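Local coordinates for protein xylan esterase 1 (Thermoanaerobacterium sp. 'JW/SL YS485', PDB 3FCY) that probably hydrolyses acetyl esters of xylan as a carbohydrate esterase of family CE7 with the alpha/beta-hydrolase fold, and carries a bound calcium ion, at residues 52-57 with 179-184; 89-94 with 172-177; 112-117 with 212-217. All blocks are in the same frame, centred on the assembly; numbering follows the deposited sequence.

Contact 1. Residues 52-57 with 179-184; sequences EYWNRA and HIFLDT
Trp54 of helix 50-62 reaches Phe181 and Leu182 of helix 176-192 with the outer corner of its six-membered ring, and one turn further on Ala57 receives the forked end of Leu182. Between 52-57 and 179-184 the helix axes stay 11.3 Å apart at closest and cross at -58°, a spacing wide enough for large side chains to fill. The indole is the main bump. Its CG lies anti to the carbonyl carbon (chi1 -80°), which sends the ring out from the flank of its helix until CH2 lies 3.6 Å from Phe181 CD2 and 3.7 Å from Phe181 CB. The two aromatic planes are nearly parallel, 16° apart, but stepped, and the rings meet rim to rim with centroids 5.9 Å apart, neither lying over the face of the other. Leu182 is the answering bump. Its CD2 sits at the indole edge, 4.1 Å from Trp54 CZ3, while CD1 touches Ala57 CB at 3.8 Å and Ala57 O at 3.5 Å. The small alanine thus leaves a shallow hollow beside the tryptophan, and both leucine methyls press into it. All four residues are buried and the contact is apolar; the one polar atom of the indole, NE1, turns elsewhere and is hydrogen-bonded to Tyr276 O. Around this interface, helix 279-282 packs Leu282 against both Trp54 and Phe181, and helix 209-220 adds Leu220 beside Trp54 and Leu213 beside Phe181, so helices 50-62, 176-192 and 209-220 meet one another here, the last following strand 202-207.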
loop_
_atom_site.group_PDB
_atom_site.type_symbol
_atom_site.label_atom_id
_atom_site.label_comp_id
_atom_site.label_asym_id
_atom_site.label_seq_id
_atom_site.Cartn_x
_atom_site.Cartn_y
_atom_site.Cartn_z
ATOM N N GLU A 52 1.969 44.062 -14.523
ATOM C CA GLU A 52 3.171 44.552 -15.187
ATOM C C GLU A 52 4.039 43.376 -15.622
ATOM O O GLU A 52 4.582 43.362 -16.727
ATOM C CB GLU A 52 3.977 45.458 -14.253
ATOM C CG GLU A 52 3.229 46.688 -13.768
ATOM C CD GLU A 52 2.572 46.486 -12.415
ATOM O OE1 GLU A 52 1.671 45.624 -12.297
ATOM O OE2 GLU A 52 2.965 47.198 -11.462
ATOM N N TYR A 53 4.167 42.392 -14.737
ATOM C CA TYR A 53 4.963 41.195 -15.006
ATOM C C TYR A 53 4.525 40.540 -16.308
ATOM O O TYR A 53 5.346 40.260 -17.185
ATOM C CB TYR A 53 4.795 40.202 -13.854
ATOM C CG TYR A 53 5.451 38.853 -14.066
ATOM C CD1 TYR A 53 6.797 38.647 -13.748
ATOM C CD2 TYR A 53 4.711 37.767 -14.534
ATOM C CE1 TYR A 53 7.386 37.382 -13.882
ATOM C CE2 TYR A 53 5.291 36.500 -14.676
ATOM C CZ TYR A 53 6.622 36.314 -14.344
ATOM O OH TYR A 53 7.180 35.060 -14.443
ATOM N N TRP A 54 3.224 40.302 -16.432
ATOM C CA TRP A 54 2.682 39.666 -17.624
ATOM C C TRP A 54 2.650 40.540 -18.874
ATOM O O TRP A 54 2.805 40.028 -19.986
ATOM C CB TRP A 54 1.297 39.086 -17.325
ATOM C CG TRP A 54 1.414 37.783 -16.618
ATOM C CD1 TRP A 54 1.132 37.525 -15.307
ATOM C CD2 TRP A 54 1.941 36.568 -17.165
ATOM N NE1 TRP A 54 1.456 36.220 -15.003
ATOM C CE2 TRP A 54 1.955 35.612 -16.126
ATOM C CE3 TRP A 54 2.409 36.198 -18.434
ATOM C CZ2 TRP A 54 2.419 34.304 -16.316
ATOM C CZ3 TRP A 54 2.874 34.893 -18.624
ATOM C CH2 TRP A 54 2.874 33.964 -17.567
ATOM N N ASN A 55 2.456 41.847 -18.711
ATOM C CA ASN A 55 2.460 42.724 -19.880
ATOM C C ASN A 55 3.866 42.703 -20.464
ATOM O O ASN A 55 4.054 42.759 -21.677
ATOM C CB ASN A 55 2.074 44.155 -19.504
ATOM C CG ASN A 55 0.609 44.285 -19.156
ATOM O OD1 ASN A 55 -0.237 43.604 -19.739
ATOM N ND2 ASN A 55 0.295 45.169 -18.212
ATOM N N ARG A 56 4.852 42.612 -19.577
ATOM C CA ARG A 56 6.256 42.557 -19.966
ATOM C C ARG A 56 6.521 41.248 -20.711
ATOM O O ARG A 56 7.168 41.235 -21.762
ATOM C CB ARG A 56 7.125 42.621 -18.710
ATOM C CG ARG A 56 8.626 42.566 -18.938
ATOM C CD ARG A 56 9.314 42.291 -17.607
ATOM N NE ARG A 56 8.757 43.137 -16.554
ATOM C CZ ARG A 56 8.653 42.778 -15.280
ATOM N NH1 ARG A 56 9.069 41.583 -14.889
ATOM N NH2 ARG A 56 8.113 43.610 -14.401
ATOM N N ALA A 57 6.010 40.149 -20.159
ATOM C CA ALA A 57 6.182 38.824 -20.754
ATOM C C ALA A 57 5.585 38.776 -22.155
ATOM O O ALA A 57 6.203 38.255 -23.083
ATOM C CB ALA A 57 5.523 37.765 -19.869
ATOM N N HIS A 179 7.387 30.925 -19.432
ATOM C CA HIS A 179 7.676 30.752 -20.852
ATOM C C HIS A 179 6.648 29.814 -21.483
ATOM O O HIS A 179 6.163 30.063 -22.588
ATOM C CB HIS A 179 9.079 30.171 -21.055
ATOM C CG HIS A 179 10.145 30.882 -20.280
ATOM N ND1 HIS A 179 10.136 32.245 -20.078
ATOM C CD2 HIS A 179 11.265 30.418 -19.674
ATOM C CE1 HIS A 179 11.203 32.592 -19.381
ATOM N NE2 HIS A 179 11.905 31.501 -19.122
ATOM N N ILE A 180 6.327 28.735 -20.778
ATOM C CA ILE A 180 5.349 27.768 -21.261
ATOM C C ILE A 180 4.003 28.453 -21.487
ATOM O O ILE A 180 3.362 28.242 -22.515
ATOM C CB ILE A 180 5.178 26.596 -20.265
ATOM C CG1 ILE A 180 6.494 25.812 -20.165
ATOM C CG2 ILE A 180 4.049 25.671 -20.733
ATOM C CD1 ILE A 180 6.503 24.729 -19.095
ATOM N N PHE A 181 3.572 29.274 -20.532
ATOM C CA PHE A 181 2.310 29.992 -20.684
ATOM C C PHE A 181 2.408 30.853 -21.942
ATOM O O PHE A 181 1.483 30.886 -22.757
ATOM C CB PHE A 181 2.036 30.887 -19.470
ATOM C CG PHE A 181 1.560 30.148 -18.239
ATOM C CD1 PHE A 181 1.581 28.757 -18.175
ATOM C CD2 PHE A 181 1.119 30.860 -17.125
ATOM C CE1 PHE A 181 1.171 28.086 -17.019
ATOM C CE2 PHE A 181 0.710 30.201 -15.964
ATOM C CZ PHE A 181 0.737 28.811 -15.911
ATOM N N LEU A 182 3.535 31.547 -22.104
ATOM C CA LEU A 182 3.736 32.388 -23.280
ATOM C C LEU A 182 3.674 31.563 -24.563
ATOM O O LEU A 182 3.164 32.038 -25.580
ATOM C CB LEU A 182 5.074 33.134 -23.197
ATOM C CG LEU A 182 5.131 34.271 -22.169
ATOM C CD1 LEU A 182 6.534 34.891 -22.152
ATOM C CD2 LEU A 182 4.073 35.322 -22.508
ATOM N N ASP A 183 4.186 30.333 -24.519
ATOM C CA ASP A 183 4.139 29.477 -25.704
ATOM C C ASP A 183 2.681 29.247 -26.115
ATOM O O ASP A 183 2.357 29.275 -27.301
ATOM C CB ASP A 183 4.787 28.106 -25.453
ATOM C CG ASP A 183 6.291 28.181 -25.227
ATOM O OD1 ASP A 183 6.949 29.110 -25.745
ATOM O OD2 ASP A 183 6.818 27.278 -24.542
ATOM N N THR A 184 1.802 29.010 -25.142
ATOM C CA THR A 184 0.398 28.767 -25.478
ATOM C C THR A 184 -0.221 30.007 -26.128
ATOM O O THR A 184 -0.955 29.893 -27.105
ATOM C CB THR A 184 -0.464 28.358 -24.234
ATOM O OG1 THR A 184 -0.690 29.495 -23.392
ATOM C CG2 THR A 184 0.233 27.265 -23.433
#

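Contact 2. Residues 89-94 with 172-177; sequences GVRGAR and ADNMLF
Arg91 and Asn174 mark the nearest backbone approach, CA to CA 9.5 Å, between the irregular turn 89-94 and the 3-10 turn 172-174 that runs into helix 176-192 with Met175 as N-cap. A single long side chain bridges this gap. The arginine chain bends at chi2 (-48°) and then extends, presenting its two terminal nitrogens to neighbouring oxygens. NH1 gives a hydrogen bond of 2.9 Å to Asn174 OD1, arriving in the carbonyl plane on a lone pair, although the oxygen is tilted 20° from the guanidinium plane. NH2 makes a weak bond of 3.0 Å to the backbone Asp173 O. Guanidinium and amide planes stand 78° apart. The turn 89-94 links strands 80-88 and 94-102, antiparallel neighbours in the sheet, and is thus a beta-hairpin connection; Gly89 N bonds Ala93 O across it at 2.7 Å. Through Arg91 the hairpin end is tied to the entry of helix 176-192. Arg91 NE also forms a salt bridge with Glu60 of helix 50-62, while Asn174 ND2 is held by Asp170 OD1, which helps fix the amide with OD1 toward the arginine. The Asp173 carboxylate pairs with Arg56 and leaves its backbone oxygen to Arg91.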
loop_
_atom_site.group_PDB
_atom_site.type_symbol
_atom_site.label_atom_id
_atom_site.label_comp_id
_atom_site.label_asym_id
_atom_site.label_seq_id
_atom_site.Cartn_x
_atom_site.Cartn_y
_atom_site.Cartn_z
ATOM N N GLY A 89 9.798 29.996 -29.590
ATOM C CA GLY A 89 9.158 30.742 -28.520
ATOM C C GLY A 89 10.179 31.635 -27.841
ATOM O O GLY A 89 11.277 31.823 -28.363
ATOM N N VAL A 90 9.834 32.185 -26.682
ATOM C CA VAL A 90 10.762 33.056 -25.975
ATOM C C VAL A 90 12.021 32.282 -25.592
ATOM O O VAL A 90 11.984 31.065 -25.416
ATOM C CB VAL A 90 10.120 33.665 -24.697
ATOM C CG1 VAL A 90 8.976 34.602 -25.086
ATOM C CG2 VAL A 90 9.616 32.559 -23.771
ATOM N N ARG A 91 13.130 33.006 -25.490
ATOM C CA ARG A 91 14.428 32.445 -25.129
ATOM C C ARG A 91 14.983 31.494 -26.189
ATOM O O ARG A 91 15.866 30.681 -25.905
ATOM C CB ARG A 91 14.350 31.743 -23.761
ATOM C CG ARG A 91 13.765 32.614 -22.640
ATOM C CD ARG A 91 14.414 33.996 -22.600
ATOM N NE ARG A 91 13.670 34.955 -21.778
ATOM C CZ ARG A 91 13.668 34.977 -20.445
ATOM N NH1 ARG A 91 14.374 34.088 -19.755
ATOM N NH2 ARG A 91 12.962 35.898 -19.798
ATOM N N GLY A 92 14.456 31.600 -27.407
ATOM C CA GLY A 92 14.925 30.778 -28.510
ATOM C C GLY A 92 14.527 29.312 -28.527
ATOM O O GLY A 92 15.057 28.542 -29.327
ATOM N N ALA A 93 13.597 28.916 -27.666
ATOM C CA ALA A 93 13.166 27.520 -27.615
ATOM C C ALA A 93 12.312 27.120 -28.819
ATOM O O ALA A 93 11.366 27.815 -29.181
ATOM C CB ALA A 93 12.398 27.259 -26.324
ATOM N N ARG A 94 12.654 25.994 -29.434
ATOM C CA ARG A 94 11.909 25.493 -30.582
ATOM C C ARG A 94 10.744 24.668 -30.025
ATOM O O ARG A 94 10.955 23.623 -29.413
ATOM C CB ARG A 94 12.826 24.620 -31.446
ATOM C CG ARG A 94 12.350 24.412 -32.870
ATOM C CD ARG A 94 12.283 25.729 -33.647
ATOM N NE ARG A 94 11.961 25.495 -35.051
ATOM C CZ ARG A 94 11.412 26.399 -35.855
ATOM N NH1 ARG A 94 11.118 27.611 -35.401
ATOM N NH2 ARG A 94 11.150 26.086 -37.118
ATOM N N ALA A 172 12.144 36.197 -11.359
ATOM C CA ALA A 172 10.772 35.814 -11.692
ATOM C C ALA A 172 10.532 35.684 -13.197
ATOM O O ALA A 172 9.771 34.815 -13.637
ATOM C CB ALA A 172 9.788 36.816 -11.094
ATOM N N ASP A 173 11.179 36.538 -13.986
ATOM C CA ASP A 173 11.008 36.500 -15.437
ATOM C C ASP A 173 11.650 35.270 -16.086
ATOM O O ASP A 173 11.525 35.071 -17.293
ATOM C CB ASP A 173 11.587 37.768 -16.084
ATOM C CG ASP A 173 10.818 39.034 -15.712
ATOM O OD1 ASP A 173 11.182 40.114 -16.224
ATOM O OD2 ASP A 173 9.857 38.961 -14.916
ATOM N N ASN A 174 12.335 34.450 -15.292
ATOM C CA ASN A 174 12.989 33.250 -15.821
ATOM C C ASN A 174 12.294 31.959 -15.387
ATOM O O ASN A 174 12.821 30.858 -15.584
ATOM C CB ASN A 174 14.461 33.206 -15.396
ATOM C CG ASN A 174 15.248 34.407 -15.892
ATOM O OD1 ASN A 174 15.119 34.816 -17.050
ATOM N ND2 ASN A 174 16.081 34.971 -15.021
ATOM N N MET A 175 11.113 32.093 -14.793
ATOM C CA MET A 175 10.362 30.923 -14.352
ATOM C C MET A 175 9.871 30.182 -15.591
ATOM O O MET A 175 9.251 30.775 -16.472
ATOM C CB MET A 175 9.207 31.366 -13.457
ATOM C CG MET A 175 9.701 31.915 -12.124
ATOM S SD MET A 175 8.426 32.667 -11.117
ATOM C CE MET A 175 7.614 31.216 -10.454
ATOM N N LEU A 176 10.163 28.886 -15.662
ATOM C CA LEU A 176 9.796 28.085 -16.823
ATOM C C LEU A 176 8.321 28.083 -17.222
ATOM O O LEU A 176 8.016 28.143 -18.409
ATOM C CB LEU A 176 10.282 26.640 -16.652
ATOM C CG LEU A 176 10.016 25.716 -17.843
ATOM C CD1 LEU A 176 10.643 26.300 -19.105
ATOM C CD2 LEU A 176 10.578 24.323 -17.561
ATOM N N PHE A 177 7.399 28.001 -16.269
ATOM C CA PHE A 177 5.986 27.997 -16.662
ATOM C C PHE A 177 5.554 29.354 -17.202
ATOM O O PHE A 177 4.487 29.488 -17.799
ATOM C CB PHE A 177 5.075 27.560 -15.510
ATOM C CG PHE A 177 4.721 26.097 -15.551
ATOM C CD1 PHE A 177 4.007 25.571 -16.629
ATOM C CD2 PHE A 177 5.123 25.238 -14.533
ATOM C CE1 PHE A 177 3.701 24.206 -16.694
ATOM C CE2 PHE A 177 4.823 23.876 -14.587
ATOM C CZ PHE A 177 4.113 23.358 -15.670
#

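Contact 3. Residues 112-117 with 212-217; sequences IRFHGY and GLSLAC
Phe114 of strand 108-114 lays its side chain along one flank of helix 209-220, where Leu213 and Cys217, one turn apart, take most of the contact. Strand 112-114 and helix 212-217 run at 133° to each other, their axes 8.4 Å apart at closest, and the nearest backbone pair is Phe114 with Leu213. Leu213 meets the root of the aromatic side chain: its CB is 3.9 Å from Phe114 CB, and its CD1 also comes near that carbon. Cys217 meets the far end. With chi1 at 176°, the thiol swings away from its own backbone N and SG lies alongside the ring, 4.0 Å from Phe114 CZ; measured to the ring centroid it lies 5.1 Å away and 75° off the normal, a sulfur-aromatic contact at the edge. The cysteine CB touches Phe114 CE2 at 3.8 Å. Between these two, Ser214 OG lies in the ring plane at the edge, 3.7 Å from Phe114 CD2; this buried hydroxyl is hydrogen-bonded to Gly210 O one turn back, so it can face a hydrocarbon edge. Val204 of strand 202-207 packs against Phe114, Ser214 and Cys217, and Thr184 of helix 176-192 against Phe114 and Cys217. A helix packed on the central sheet just after the predicted nucleophile Ser208 is typical of the alpha/beta-hydrolase fold, where the nucleophile elbow joins strand to helix; the chain beyond Phe114 leads to Tyr117, a predicted substrate-binding residue.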
loop_
_atom_site.group_PDB
_atom_site.type_symbol
_atom_site.label_atom_id
_atom_site.label_comp_id
_atom_site.label_asym_id
_atom_site.label_seq_id
_atom_site.Cartn_x
_atom_site.Cartn_y
_atom_site.Cartn_z
ATOM N N ILE A 112 -7.214 23.963 -29.896
ATOM C CA ILE A 112 -5.834 23.780 -29.465
ATOM C C ILE A 112 -5.849 22.987 -28.157
ATOM O O ILE A 112 -6.376 23.451 -27.144
ATOM C CB ILE A 112 -5.118 25.125 -29.213
ATOM C CG1 ILE A 112 -5.200 26.012 -30.460
ATOM C CG2 ILE A 112 -3.652 24.868 -28.869
ATOM C CD1 ILE A 112 -4.631 27.418 -30.252
ATOM N N ARG A 113 -5.284 21.784 -28.187
ATOM C CA ARG A 113 -5.239 20.939 -26.998
ATOM C C ARG A 113 -3.903 21.048 -26.273
ATOM O O ARG A 113 -2.848 21.181 -26.898
ATOM C CB ARG A 113 -5.479 19.469 -27.371
ATOM C CG ARG A 113 -6.933 19.058 -27.501
ATOM C CD ARG A 113 -7.018 17.570 -27.841
ATOM N NE ARG A 113 -8.358 17.011 -27.669
ATOM C CZ ARG A 113 -8.957 16.841 -26.492
ATOM N NH1 ARG A 113 -8.338 17.188 -25.369
ATOM N NH2 ARG A 113 -10.172 16.307 -26.434
ATOM N N PHE A 114 -3.969 20.995 -24.947
ATOM C CA PHE A 114 -2.788 21.051 -24.092
ATOM C C PHE A 114 -2.808 19.777 -23.250
ATOM O O PHE A 114 -3.874 19.324 -22.827
ATOM C CB PHE A 114 -2.833 22.317 -23.235
ATOM C CG PHE A 114 -2.773 23.585 -24.049
ATOM C CD1 PHE A 114 -1.674 23.847 -24.868
ATOM C CD2 PHE A 114 -3.822 24.502 -24.021
ATOM C CE1 PHE A 114 -1.617 25.004 -25.651
ATOM C CE2 PHE A 114 -3.779 25.669 -24.801
ATOM C CZ PHE A 114 -2.674 25.917 -25.618
ATOM N N HIS A 115 -1.636 19.201 -23.005
ATOM C CA HIS A 115 -1.557 17.933 -22.288
ATOM C C HIS A 115 -1.217 17.959 -20.804
ATOM O O HIS A 115 -0.830 18.989 -20.244
ATOM C CB HIS A 115 -0.565 17.017 -23.008
ATOM C CG HIS A 115 0.853 17.496 -22.939
ATOM N ND1 HIS A 115 1.593 17.460 -21.776
ATOM C CD2 HIS A 115 1.657 18.046 -23.880
ATOM C CE1 HIS A 115 2.792 17.969 -22.004
ATOM N NE2 HIS A 115 2.857 18.332 -23.273
ATOM N N GLY A 116 -1.360 16.787 -20.189
ATOM C CA GLY A 116 -1.083 16.617 -18.778
ATOM C C GLY A 116 0.393 16.695 -18.424
ATOM O O GLY A 116 1.268 16.597 -19.284
ATOM N N TYR A 117 0.653 16.870 -17.133
ATOM C CA TYR A 117 2.001 16.988 -16.591
ATOM C C TYR A 117 2.871 15.762 -16.901
ATOM O O TYR A 117 2.529 14.644 -16.522
ATOM C CB TYR A 117 1.888 17.196 -15.079
ATOM C CG TYR A 117 3.073 17.851 -14.410
ATOM C CD1 TYR A 117 3.957 18.653 -15.129
ATOM C CD2 TYR A 117 3.266 17.725 -13.032
ATOM C CE1 TYR A 117 5.008 19.318 -14.489
ATOM C CE2 TYR A 117 4.305 18.386 -12.385
ATOM C CZ TYR A 117 5.173 19.179 -13.115
ATOM O OH TYR A 117 6.203 19.829 -12.470
ATOM N N GLY A 212 -4.916 23.767 -16.919
ATOM C CA GLY A 212 -4.336 24.978 -16.375
ATOM C C GLY A 212 -3.790 25.824 -17.511
ATOM O O GLY A 212 -3.915 27.049 -17.512
ATOM N N LEU A 213 -3.181 25.154 -18.484
ATOM C CA LEU A 213 -2.624 25.816 -19.653
ATOM C C LEU A 213 -3.729 26.406 -20.526
ATOM O O LEU A 213 -3.519 27.418 -21.198
ATOM C CB LEU A 213 -1.792 24.830 -20.479
ATOM C CG LEU A 213 -0.492 24.345 -19.829
ATOM C CD1 LEU A 213 0.206 23.356 -20.753
ATOM C CD2 LEU A 213 0.412 25.540 -19.540
ATOM N N SER A 214 -4.894 25.761 -20.538
ATOM C CA SER A 214 -6.025 26.257 -21.327
ATOM C C SER A 214 -6.475 27.599 -20.764
ATOM O O SER A 214 -6.766 28.531 -21.515
ATOM C CB SER A 214 -7.197 25.269 -21.284
ATOM O OG SER A 214 -6.924 24.131 -22.077
ATOM N N LEU A 215 -6.530 27.692 -19.440
ATOM C CA LEU A 215 -6.931 28.928 -18.778
ATOM C C LEU A 215 -5.884 30.009 -19.036
ATOM O O LEU A 215 -6.224 31.145 -19.372
ATOM C CB LEU A 215 -7.083 28.703 -17.271
ATOM C CG LEU A 215 -8.173 27.727 -16.816
ATOM C CD1 LEU A 215 -8.023 27.457 -15.328
ATOM C CD2 LEU A 215 -9.555 28.299 -17.124
ATOM N N ALA A 216 -4.612 29.649 -18.881
ATOM C CA ALA A 216 -3.520 30.595 -19.100
ATOM C C ALA A 216 -3.542 31.120 -20.531
ATOM O O ALA A 216 -3.406 32.322 -20.770
ATOM C CB ALA A 216 -2.173 29.928 -18.809
ATOM N N CYS A 217 -3.712 30.211 -21.481
ATOM C CA CYS A 217 -3.748 30.573 -22.891
ATOM C C CYS A 217 -4.882 31.550 -23.218
ATOM O O CYS A 217 -4.669 32.565 -23.885
ATOM C CB CYS A 217 -3.906 29.313 -23.740
ATOM S SG CYS A 217 -4.068 29.641 -25.495
#

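Contacts 1 and 3 are buried and essentially apolar, whereas contact 2 lies at the surface and depends on hydrogen bonds from an arginine. Contacts 1 and 2 share helix 176-192, the first using its body and the second its entry, and they are joined directly by the hydrogen bond of Tyr53 OH to Ala172 O. Contact 3 belongs to the sheet and helix 209-220; helix 176-192 lies against both of these elements, and Phe181 of contact 1 also packs on Ala216. Aromatic side chains packed on aliphatic and sulfur groups serve the interior, while charge and amide chemistry holds the hairpin end at the surface. Contacts 2 and 3 do not touch.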